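Local atomic coordinates of alpha-actinin-like protein 1 (Schizosaccharomyces pombe, PDB entry 5BVR), a protein that binds actin filaments and helps form and organise the actin ring in cytokinesis and septation, this chain being its N-terminal actin-binding region of two calponin-homology domains. Residues F151-I165 with D213-Y227. Sequence-based numbering, arbitrary orientation.
With ZN (zinc ion), chain C.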
loop_
_atom_site.group_PDB
_atom_site.type_symbol
_atom_site.label_atom_id
_atom_site.label_comp_id
_atom_site.label_asym_id
_atom_site.label_seq_id
_atom_site.Cartn_x
_atom_site.Cartn_y
_atom_site.Cartn_z
ATOM N N PHE A 151 0.194 -12.793 5.150
ATOM C CA PHE A 151 0.879 -11.669 4.536
ATOM C C PHE A 151 2.151 -11.296 5.290
ATOM O O PHE A 151 2.529 -10.121 5.375
ATOM C CB PHE A 151 -0.071 -10.470 4.444
ATOM C CG PHE A 151 -1.192 -10.671 3.449
ATOM C CD1 PHE A 151 -0.921 -10.682 2.113
ATOM C CD2 PHE A 151 -2.490 -10.839 3.862
ATOM C CE1 PHE A 151 -1.940 -10.864 1.179
ATOM C CE2 PHE A 151 -3.511 -11.020 2.946
ATOM C CZ PHE A 151 -3.230 -11.033 1.605
ATOM N N THR A 152 2.812 -12.317 5.825
ATOM C CA THR A 152 4.079 -12.125 6.524
ATOM C C THR A 152 5.118 -13.152 6.043
ATOM O O THR A 152 5.761 -12.952 5.009
ATOM C CB THR A 152 3.881 -12.160 8.062
ATOM O OG1 THR A 152 3.196 -13.355 8.438
ATOM C CG2 THR A 152 3.053 -10.937 8.514
ATOM N N ARG A 153 5.259 -14.241 6.784
ATOM C CA ARG A 153 6.333 -15.184 6.567
ATOM C C ARG A 153 6.253 -15.909 5.240
ATOM O O ARG A 153 7.270 -16.407 4.769
ATOM C CB ARG A 153 6.368 -16.186 7.721
ATOM C CG ARG A 153 6.132 -15.504 9.067
ATOM C CD ARG A 153 6.880 -16.103 10.174
ATOM N NE ARG A 153 8.304 -16.010 9.924
ATOM C CZ ARG A 153 9.206 -16.621 10.669
ATOM N NH1 ARG A 153 8.816 -17.382 11.686
ATOM N NH2 ARG A 153 10.486 -16.489 10.386
ATOM N N SER A 154 5.066 -15.974 4.638
ATOM C CA SER A 154 4.917 -16.638 3.341
ATOM C C SER A 154 5.605 -15.904 2.195
ATOM O O SER A 154 5.687 -16.436 1.098
ATOM C CB SER A 154 3.431 -16.766 2.954
ATOM O OG SER A 154 2.697 -17.470 3.919
ATOM N N TRP A 155 6.049 -14.673 2.437
ATOM C CA TRP A 155 6.600 -13.811 1.392
ATOM C C TRP A 155 8.099 -13.518 1.503
ATOM O O TRP A 155 8.679 -12.929 0.587
ATOM C CB TRP A 155 5.854 -12.453 1.447
ATOM C CG TRP A 155 4.390 -12.632 1.206
ATOM C CD1 TRP A 155 3.441 -12.898 2.130
ATOM C CD2 TRP A 155 3.733 -12.670 -0.075
ATOM N NE1 TRP A 155 2.222 -13.070 1.520
ATOM C CE2 TRP A 155 2.375 -12.937 0.164
ATOM C CE3 TRP A 155 4.165 -12.489 -1.394
ATOM C CZ2 TRP A 155 1.444 -13.033 -0.863
ATOM C CZ3 TRP A 155 3.232 -12.577 -2.422
ATOM C CH2 TRP A 155 1.887 -12.817 -2.136
ATOM N N THR A 156 8.731 -13.962 2.591
ATOM C CA THR A 156 10.090 -13.523 2.885
ATOM C C THR A 156 11.177 -14.235 2.087
ATOM O O THR A 156 12.300 -13.756 2.033
ATOM C CB THR A 156 10.388 -13.605 4.395
ATOM O OG1 THR A 156 10.294 -14.964 4.845
ATOM C CG2 THR A 156 9.419 -12.694 5.182
ATOM N N ASN A 157 10.856 -15.330 1.410
ATOM C CA ASN A 157 11.884 -16.011 0.607
ATOM C C ASN A 157 11.894 -15.616 -0.871
ATOM O O ASN A 157 12.676 -16.163 -1.644
ATOM C CB ASN A 157 11.836 -17.538 0.773
ATOM C CG ASN A 157 10.663 -18.196 0.058
ATOM O OD1 ASN A 157 9.991 -17.582 -0.747
ATOM N ND2 ASN A 157 10.421 -19.457 0.350
ATOM N N GLY A 158 11.016 -14.686 -1.259
ATOM C CA GLY A 158 11.006 -14.188 -2.637
ATOM C C GLY A 158 10.181 -14.978 -3.633
ATOM O O GLY A 158 9.825 -14.453 -4.702
ATOM N N LEU A 159 9.881 -16.229 -3.317
ATOM C CA LEU A 159 9.326 -17.130 -4.332
ATOM C C LEU A 159 7.877 -16.822 -4.640
ATOM O O LEU A 159 7.465 -16.957 -5.807
ATOM C CB LEU A 159 9.465 -18.595 -3.939
ATOM C CG LEU A 159 10.894 -19.125 -3.968
ATOM C CD1 LEU A 159 10.937 -20.569 -3.433
ATOM C CD2 LEU A 159 11.495 -19.045 -5.365
ATOM N N ALA A 160 7.087 -16.446 -3.639
ATOM C CA ALA A 160 5.677 -16.144 -3.916
ATOM C C ALA A 160 5.545 -14.976 -4.908
ATOM O O ALA A 160 4.723 -15.023 -5.826
ATOM C CB ALA A 160 4.888 -15.866 -2.641
ATOM N N PHE A 161 6.347 -13.921 -4.724
ATOM C CA PHE A 161 6.348 -12.803 -5.657
ATOM C C PHE A 161 6.740 -13.293 -7.050
ATOM O O PHE A 161 6.087 -12.933 -8.036
ATOM C CB PHE A 161 7.289 -11.671 -5.238
ATOM C CG PHE A 161 6.817 -10.894 -4.039
ATOM C CD1 PHE A 161 5.680 -10.121 -4.100
ATOM C CD2 PHE A 161 7.546 -10.903 -2.864
ATOM C CE1 PHE A 161 5.248 -9.370 -3.001
ATOM C CE2 PHE A 161 7.119 -10.134 -1.761
ATOM C CZ PHE A 161 5.966 -9.394 -1.844
ATOM N N CYS A 162 7.790 -14.102 -7.131
ATOM C CA CYS A 162 8.232 -14.611 -8.432
ATOM C C CYS A 162 7.172 -15.482 -9.086
ATOM O O CYS A 162 6.958 -15.388 -10.302
ATOM C CB CYS A 162 9.534 -15.393 -8.322
ATOM S SG CYS A 162 10.989 -14.357 -7.971
ATOM N N ALA A 163 6.488 -16.307 -8.294
ATOM C CA ALA A 163 5.472 -17.213 -8.832
ATOM C C ALA A 163 4.287 -16.410 -9.344
ATOM O O ALA A 163 3.725 -16.741 -10.398
ATOM C CB ALA A 163 5.019 -18.188 -7.782
ATOM N N LEU A 164 3.892 -15.362 -8.617
ATOM C CA LEU A 164 2.775 -14.539 -9.074
ATOM C C LEU A 164 3.070 -13.954 -10.439
ATOM O O LEU A 164 2.217 -13.949 -11.307
ATOM C CB LEU A 164 2.494 -13.420 -8.078
ATOM C CG LEU A 164 1.664 -13.760 -6.849
ATOM C CD1 LEU A 164 1.577 -12.530 -5.942
ATOM C CD2 LEU A 164 0.275 -14.226 -7.203
ATOM N N ILE A 165 4.282 -13.444 -10.619
ATOM C CA ILE A 165 4.677 -12.842 -11.884
ATOM C C ILE A 165 4.725 -13.906 -12.977
ATOM O O ILE A 165 4.170 -13.718 -14.067
ATOM C CB ILE A 165 6.037 -12.149 -11.769
ATOM C CG1 ILE A 165 5.900 -10.942 -10.835
ATOM C CG2 ILE A 165 6.525 -11.690 -13.135
ATOM C CD1 ILE A 165 7.217 -10.325 -10.456
ATOM N N ASP A 213 12.519 -11.985 9.900
ATOM C CA ASP A 213 11.855 -12.856 10.837
ATOM C C ASP A 213 10.435 -12.394 11.127
ATOM O O ASP A 213 9.523 -13.192 11.139
ATOM C CB ASP A 213 12.709 -12.878 12.118
ATOM C CG ASP A 213 12.154 -13.764 13.200
ATOM O OD1 ASP A 213 11.824 -14.929 12.930
ATOM O OD2 ASP A 213 12.082 -13.285 14.351
ATOM N N ARG A 214 10.239 -11.089 11.343
ATOM C CA ARG A 214 8.900 -10.558 11.629
ATOM C C ARG A 214 8.575 -9.391 10.694
ATOM O O ARG A 214 8.641 -8.226 11.078
ATOM C CB ARG A 214 8.811 -10.098 13.087
ATOM C CG ARG A 214 9.068 -11.194 14.106
ATOM C CD ARG A 214 8.945 -10.651 15.526
ATOM N NE ARG A 214 9.753 -11.406 16.480
ATOM C CZ ARG A 214 9.304 -12.399 17.246
ATOM N NH1 ARG A 214 8.031 -12.779 17.188
ATOM N NH2 ARG A 214 10.138 -13.007 18.081
ATOM N N PRO A 215 8.234 -9.696 9.453
ATOM C CA PRO A 215 7.993 -8.635 8.469
ATOM C C PRO A 215 6.681 -7.912 8.752
ATOM O O PRO A 215 5.782 -8.448 9.403
ATOM C CB PRO A 215 7.905 -9.395 7.148
ATOM C CG PRO A 215 7.436 -10.733 7.537
ATOM C CD PRO A 215 8.004 -11.032 8.889
ATOM N N ASP A 216 6.585 -6.685 8.252
ATOM C CA ASP A 216 5.419 -5.860 8.523
ATOM C C ASP A 216 4.250 -6.249 7.625
ATOM O O ASP A 216 4.268 -6.010 6.416
ATOM C CB ASP A 216 5.716 -4.363 8.385
ATOM C CG ASP A 216 4.561 -3.531 8.856
ATOM O OD1 ASP A 216 4.265 -3.594 10.067
ATOM O OD2 ASP A 216 3.902 -2.861 8.023
ATOM N N GLU A 217 3.203 -6.776 8.253
ATOM C CA GLU A 217 2.035 -7.277 7.555
ATOM C C GLU A 217 1.356 -6.209 6.706
ATOM O O GLU A 217 1.036 -6.457 5.544
ATOM C CB GLU A 217 1.032 -7.833 8.557
ATOM C CG GLU A 217 -0.132 -8.555 7.875
ATOM C CD GLU A 217 -1.148 -9.120 8.828
ATOM O OE1 GLU A 217 -1.186 -8.725 10.015
ATOM O OE2 GLU A 217 -1.934 -9.963 8.370
ATOM N N ARG A 218 1.094 -5.045 7.281
ATOM C CA ARG A 218 0.376 -4.019 6.528
ATOM C C ARG A 218 1.166 -3.550 5.317
ATOM O O ARG A 218 0.587 -3.300 4.272
ATOM C CB ARG A 218 0.046 -2.857 7.450
ATOM C CG ARG A 218 -0.985 -3.241 8.499
ATOM C CD ARG A 218 -1.268 -2.149 9.540
ATOM N NE ARG A 218 -2.359 -2.580 10.404
ATOM C CZ ARG A 218 -2.974 -1.812 11.300
ATOM N NH1 ARG A 218 -2.613 -0.545 11.478
ATOM N NH2 ARG A 218 -3.973 -2.322 12.011
ATOM N N SER A 219 2.485 -3.427 5.442
ATOM C CA SER A 219 3.316 -3.066 4.319
ATOM C C SER A 219 3.229 -4.102 3.188
ATOM O O SER A 219 3.100 -3.774 2.005
ATOM C CB SER A 219 4.760 -2.877 4.756
ATOM O OG SER A 219 4.858 -1.841 5.702
ATOM N N ILE A 220 3.350 -5.368 3.548
ATOM C CA ILE A 220 3.273 -6.430 2.567
ATOM C C ILE A 220 1.911 -6.404 1.889
ATOM O O ILE A 220 1.824 -6.481 0.658
ATOM C CB ILE A 220 3.632 -7.816 3.163
ATOM C CG1 ILE A 220 5.129 -7.846 3.456
ATOM C CG2 ILE A 220 3.211 -8.944 2.231
ATOM C CD1 ILE A 220 5.550 -9.043 4.285
ATOM N N MET A 221 0.839 -6.322 2.669
ATOM C CA MET A 221 -0.496 -6.258 2.094
ATOM C C MET A 221 -0.639 -5.100 1.113
ATOM O O MET A 221 -1.241 -5.246 0.052
ATOM C CB MET A 221 -1.533 -6.093 3.172
ATOM C CG MET A 221 -1.751 -7.333 4.035
ATOM S SD MET A 221 -2.970 -7.084 5.342
ATOM C CE MET A 221 -4.362 -6.738 4.277
ATOM N N THR A 222 -0.122 -3.949 1.487
ATOM C CA THR A 222 -0.219 -2.772 0.628
ATOM C C THR A 222 0.429 -3.045 -0.729
ATOM O O THR A 222 -0.128 -2.673 -1.780
ATOM C CB THR A 222 0.436 -1.543 1.286
ATOM O OG1 THR A 222 -0.212 -1.289 2.536
ATOM C CG2 THR A 222 0.308 -0.288 0.418
ATOM N N TYR A 223 1.613 -3.659 -0.722
ATOM C CA TYR A 223 2.361 -3.933 -1.930
ATOM C C TYR A 223 1.691 -5.066 -2.757
ATOM O O TYR A 223 1.496 -4.926 -3.974
ATOM C CB TYR A 223 3.826 -4.259 -1.590
ATOM C CG TYR A 223 4.673 -4.559 -2.802
ATOM C CD1 TYR A 223 4.844 -3.638 -3.823
ATOM C CD2 TYR A 223 5.333 -5.758 -2.914
ATOM C CE1 TYR A 223 5.622 -3.940 -4.947
ATOM C CE2 TYR A 223 6.112 -6.063 -4.028
ATOM C CZ TYR A 223 6.261 -5.161 -5.028
ATOM O OH TYR A 223 7.013 -5.466 -6.137
ATOM N N VAL A 224 1.300 -6.151 -2.101
ATOM C CA VAL A 224 0.683 -7.271 -2.798
ATOM C C VAL A 224 -0.632 -6.817 -3.445
ATOM O O VAL A 224 -0.976 -7.275 -4.548
ATOM C CB VAL A 224 0.455 -8.441 -1.845
ATOM C CG1 VAL A 224 -0.437 -9.508 -2.490
ATOM C CG2 VAL A 224 1.789 -9.040 -1.437
ATOM N N ALA A 225 -1.375 -5.910 -2.810
ATOM C CA ALA A 225 -2.606 -5.384 -3.419
ATOM C C ALA A 225 -2.326 -4.758 -4.791
ATOM O O ALA A 225 -3.204 -4.778 -5.689
ATOM C CB ALA A 225 -3.272 -4.346 -2.509
ATOM N N GLU A 226 -1.134 -4.197 -4.989
ATOM C CA GLU A 226 -0.776 -3.622 -6.300
ATOM C C GLU A 226 -0.748 -4.708 -7.370
ATOM O O GLU A 226 -1.120 -4.456 -8.521
ATOM C CB GLU A 226 0.576 -2.898 -6.300
ATOM C CG GLU A 226 0.652 -1.685 -5.367
ATOM C CD GLU A 226 -0.029 -0.443 -5.893
ATOM O OE1 GLU A 226 -0.396 -0.415 -7.082
ATOM O OE2 GLU A 226 -0.183 0.516 -5.106
ATOM N N TYR A 227 -0.290 -5.901 -7.009
ATOM C CA TYR A 227 -0.299 -7.027 -7.929
ATOM C C TYR A 227 -1.723 -7.403 -8.323
ATOM O O TYR A 227 -2.029 -7.585 -9.500
ATOM C CB TYR A 227 0.395 -8.255 -7.330
ATOM C CG TYR A 227 1.911 -8.161 -7.276
ATOM C CD1 TYR A 227 2.541 -7.208 -6.491
ATOM C CD2 TYR A 227 2.706 -9.051 -7.969
ATOM C CE1 TYR A 227 3.928 -7.127 -6.448
ATOM C CE2 TYR A 227 4.074 -8.975 -7.932
ATOM C CZ TYR A 227 4.683 -8.026 -7.159
ATOM O OH TYR A 227 6.051 -7.983 -7.149
HETATM ZN ZN ZN C . 11.343 -15.977 14.461
HETATM O O HOH W 1 -1.319 -12.400 7.537
HETATM O O HOH W 2 11.058 -18.002 13.518
#
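Tyr227 packs against Phe161, Leu164 and Ile165, and can be followed outward from CB, whose bond from CA points toward segment 151-165. Its CG stands anti to the carbonyl carbon (chi1 -74°), which carries the ring over to helix 159-165. There Tyr227 CD2 lies 4.2 Å from Leu164 CD1, CE2 meets Ile165 CG1 at the ring edge, CE1 sits over a face of the Tyr223 ring, and CZ is 3.8 Å from Phe161 CD1. The tip, Tyr227 OH, also touches Phe161 CD1 and donates to Tyr223 OH at 2.9 Å. Phe161, whose ring meets both tyrosines obliquely, forms an aromatic cluster with them; Phe161 and Tyr223 each also meet Phe191 edge-to-face. An alanine in place of Tyr227 would probably open a gap beside Leu164 and Ile165 and leave the Tyr223 hydroxyl without this donor.

In the turn preceding helix 159-165, Trp155 presents one face to two methyls. Val224 CG2 sits 3.9 Å from the centroid of the Trp155 six-membered ring and only 11° off the normal, a CH-pi contact, while Ile220 CG2 lies over the five-membered ring; Ala160 CB packs on the opposite face. Phe151 likewise takes Met221 CG over a face, 3.4 Å from Phe151 CG. The buried Phe151 O, hemmed in by Ile220, finds no polar partner in the model. Toward the start of helix 217-227, a water accepts from Phe151 N and donates to Glu217 OE2, the latter also salt-bridged to Lys128.

Helices 159-165 and 217-227 run nearly parallel, 14° apart with axes 11.9 Å from each other; Phe161, Leu164 and Ile165 help fill the space between, the preceding loop adds Phe151 and Trp155, and together they form part of the hydrophobic core of the second calponin-homology domain, an all-helical fold.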